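Local coordinates for dehalogenase-like hydrolase (Ralstonia solanacearum, PDB 3UMB), which catalyses, as an L-2-haloacid dehalogenase of the HAD superfamily, the hydrolytic removal of halide from small (S)-2-haloacids, probably yielding the (R)-2-hydroxyacids, at the interface of chains A and B. Numbering follows the deposited sequence. Chains: chain A/B, dehalogenase-like hydrolase.

The interface of chains A and B. Residues chain A 190, 207-209; chain B 47, 50-51, 62, 70.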
loop_
_atom_site.group_PDB
_atom_site.type_symbol
_atom_site.label_atom_id
_atom_site.label_comp_id
_atom_site.label_asym_id
_atom_site.label_seq_id
_atom_site.Cartn_x
_atom_site.Cartn_y
_atom_site.Cartn_z
ATOM N N TRP A 190 3.108 8.612 -14.979
ATOM C CA TRP A 190 3.727 9.737 -14.253
ATOM C C TRP A 190 5.213 9.804 -14.611
ATOM O O TRP A 190 5.765 10.837 -14.797
ATOM C CB TRP A 190 3.612 9.540 -12.706
ATOM C CG TRP A 190 2.313 9.949 -12.049
ATOM C CD1 TRP A 190 1.407 10.884 -12.491
ATOM C CD2 TRP A 190 1.800 9.479 -10.787
ATOM N NE1 TRP A 190 0.351 10.981 -11.618
ATOM C CE2 TRP A 190 0.582 10.149 -10.553
ATOM C CE3 TRP A 190 2.238 8.533 -9.851
ATOM C CZ2 TRP A 190 -0.190 9.900 -9.435
ATOM C CZ3 TRP A 190 1.462 8.289 -8.741
ATOM C CH2 TRP A 190 0.267 8.971 -8.541
ATOM N N ALA A 207 -8.323 6.075 -9.198
ATOM C CA ALA A 207 -8.617 7.489 -9.070
ATOM C C ALA A 207 -7.307 8.166 -8.628
ATOM O O ALA A 207 -7.132 8.510 -7.481
ATOM C CB ALA A 207 -9.798 7.720 -8.055
ATOM N N LEU A 208 -6.382 8.312 -9.576
ATOM C CA LEU A 208 -5.050 8.897 -9.345
ATOM C C LEU A 208 -4.815 10.170 -10.162
ATOM O O LEU A 208 -3.704 10.672 -10.184
ATOM C CB LEU A 208 -3.930 7.869 -9.596
ATOM C CG LEU A 208 -3.783 6.725 -8.547
ATOM C CD1 LEU A 208 -2.903 5.586 -9.089
ATOM C CD2 LEU A 208 -3.267 7.150 -7.216
ATOM N N ASP A 209 -5.852 10.700 -10.812
ATOM C CA ASP A 209 -5.746 11.916 -11.669
ATOM C C ASP A 209 -4.788 11.751 -12.858
ATOM O O ASP A 209 -4.192 12.714 -13.353
ATOM C CB ASP A 209 -5.340 13.148 -10.847
ATOM C CG ASP A 209 -6.334 13.471 -9.773
ATOM O OD1 ASP A 209 -7.452 13.894 -10.126
ATOM O OD2 ASP A 209 -6.005 13.295 -8.577
ATOM N N TYR B 47 -3.573 4.676 -1.930
ATOM C CA TYR B 47 -3.339 5.892 -2.694
ATOM C C TYR B 47 -2.338 6.818 -2.033
ATOM O O TYR B 47 -1.542 7.417 -2.727
ATOM C CB TYR B 47 -4.642 6.638 -3.020
ATOM C CG TYR B 47 -5.569 5.959 -4.043
ATOM C CD1 TYR B 47 -5.165 4.829 -4.797
ATOM C CD2 TYR B 47 -6.829 6.471 -4.311
ATOM C CE1 TYR B 47 -6.039 4.205 -5.742
ATOM C CE2 TYR B 47 -7.706 5.855 -5.260
ATOM C CZ TYR B 47 -7.293 4.745 -5.970
ATOM O OH TYR B 47 -8.145 4.185 -6.900
ATOM N N ILE B 50 1.062 5.025 -2.837
ATOM C CA ILE B 50 1.385 5.072 -4.247
ATOM C C ILE B 50 1.937 6.458 -4.583
ATOM O O ILE B 50 2.990 6.587 -5.221
ATOM C CB ILE B 50 0.128 4.767 -5.123
ATOM C CG1 ILE B 50 -0.249 3.315 -5.021
ATOM C CG2 ILE B 50 0.357 5.174 -6.620
ATOM C CD1 ILE B 50 -1.567 3.011 -5.672
ATOM N N ARG B 51 1.208 7.489 -4.173
ATOM C CA ARG B 51 1.628 8.881 -4.360
ATOM C C ARG B 51 2.976 9.263 -3.752
ATOM O O ARG B 51 3.781 9.935 -4.410
ATOM C CB ARG B 51 0.556 9.827 -3.794
ATOM C CG ARG B 51 -0.751 9.796 -4.616
ATOM C CD ARG B 51 -1.818 10.787 -4.116
ATOM N NE ARG B 51 -2.951 10.897 -5.034
ATOM C CZ ARG B 51 -2.954 11.590 -6.165
ATOM N NH1 ARG B 51 -1.892 12.297 -6.520
ATOM N NH2 ARG B 51 -4.039 11.591 -6.941
ATOM N N LYS B 62 -1.356 15.010 -2.589
ATOM C CA LYS B 62 -2.671 15.583 -2.584
ATOM C C LYS B 62 -3.184 15.406 -1.164
ATOM O O LYS B 62 -2.902 14.364 -0.537
ATOM C CB LYS B 62 -3.517 14.813 -3.582
ATOM C CG LYS B 62 -4.939 15.221 -3.748
ATOM C CD LYS B 62 -5.617 14.197 -4.745
ATOM C CE LYS B 62 -6.917 14.700 -5.381
ATOM N NZ LYS B 62 -7.099 14.180 -6.773
ATOM N N ASP B 70 -11.282 10.479 -3.650
ATOM C CA ASP B 70 -10.791 9.579 -4.700
ATOM C C ASP B 70 -11.020 8.108 -4.343
ATOM O O ASP B 70 -11.542 7.342 -5.143
ATOM C CB ASP B 70 -9.307 9.788 -4.947
ATOM C CG ASP B 70 -8.989 11.151 -5.457
ATOM O OD1 ASP B 70 -9.937 11.784 -5.933
ATOM O OD2 ASP B 70 -7.814 11.599 -5.342
HETATM O O HOH W 1 -5.746 9.868 -5.082
#
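A:Ala207, A:Leu208 and A:Asp209 lie against helix 33-54 of the other subunit, with helix 64-78 and the loop carrying B:Lys62 alongside, and illustrate how a loop can dock through both backbone and side chains; the two-fold interface probably reflects a dimer. A:Leu208 and B:Arg51 bury most surface here. CG of A:Leu208 stands anti to its carbonyl carbon (chi1 -71°). The side chains of A:Leu208 and B:Tyr47 cross obliquely, CD2 of A:Leu208 lying 3.9 Å from CD1 of B:Tyr47, while CD1 of A:Leu208 is turned to CG2 of B:Ile50. CG2 of B:Ile50 also meets the indole rim of A:Trp190 at CZ3, these two side chains crossing at about a right angle. B:Arg51 runs extended from CG to NE beside this apolar patch, with CD of B:Lys62 over one guanidinium face, offset toward the rim. Its NH2 forms a salt bridge to the carboxylate OD2 of A:Asp209 at 3.1 Å, but the planes are 50° apart and the hydrogen bond is weak. B:Lys62 reaches A:Asp209 tip to tip, and its NZ also bonds the syn lone pair of B:Asp70 OD2 at 3.0 Å. OD2 of A:Asp209 and OD2 of B:Asp70 are 4.1 Å apart, and the B:Lys62 amine, if charged, would ease their repulsion. Nearer B:Tyr47, the backbone N of A:Ala207 donates a fairly straight bond (161° at H) to its phenol OH. A water in the guanidinium plane links NE and NH2 of B:Arg51 to the carbonyl O of A:Ala207, and lies 2.7 Å from OD2 of B:Asp70.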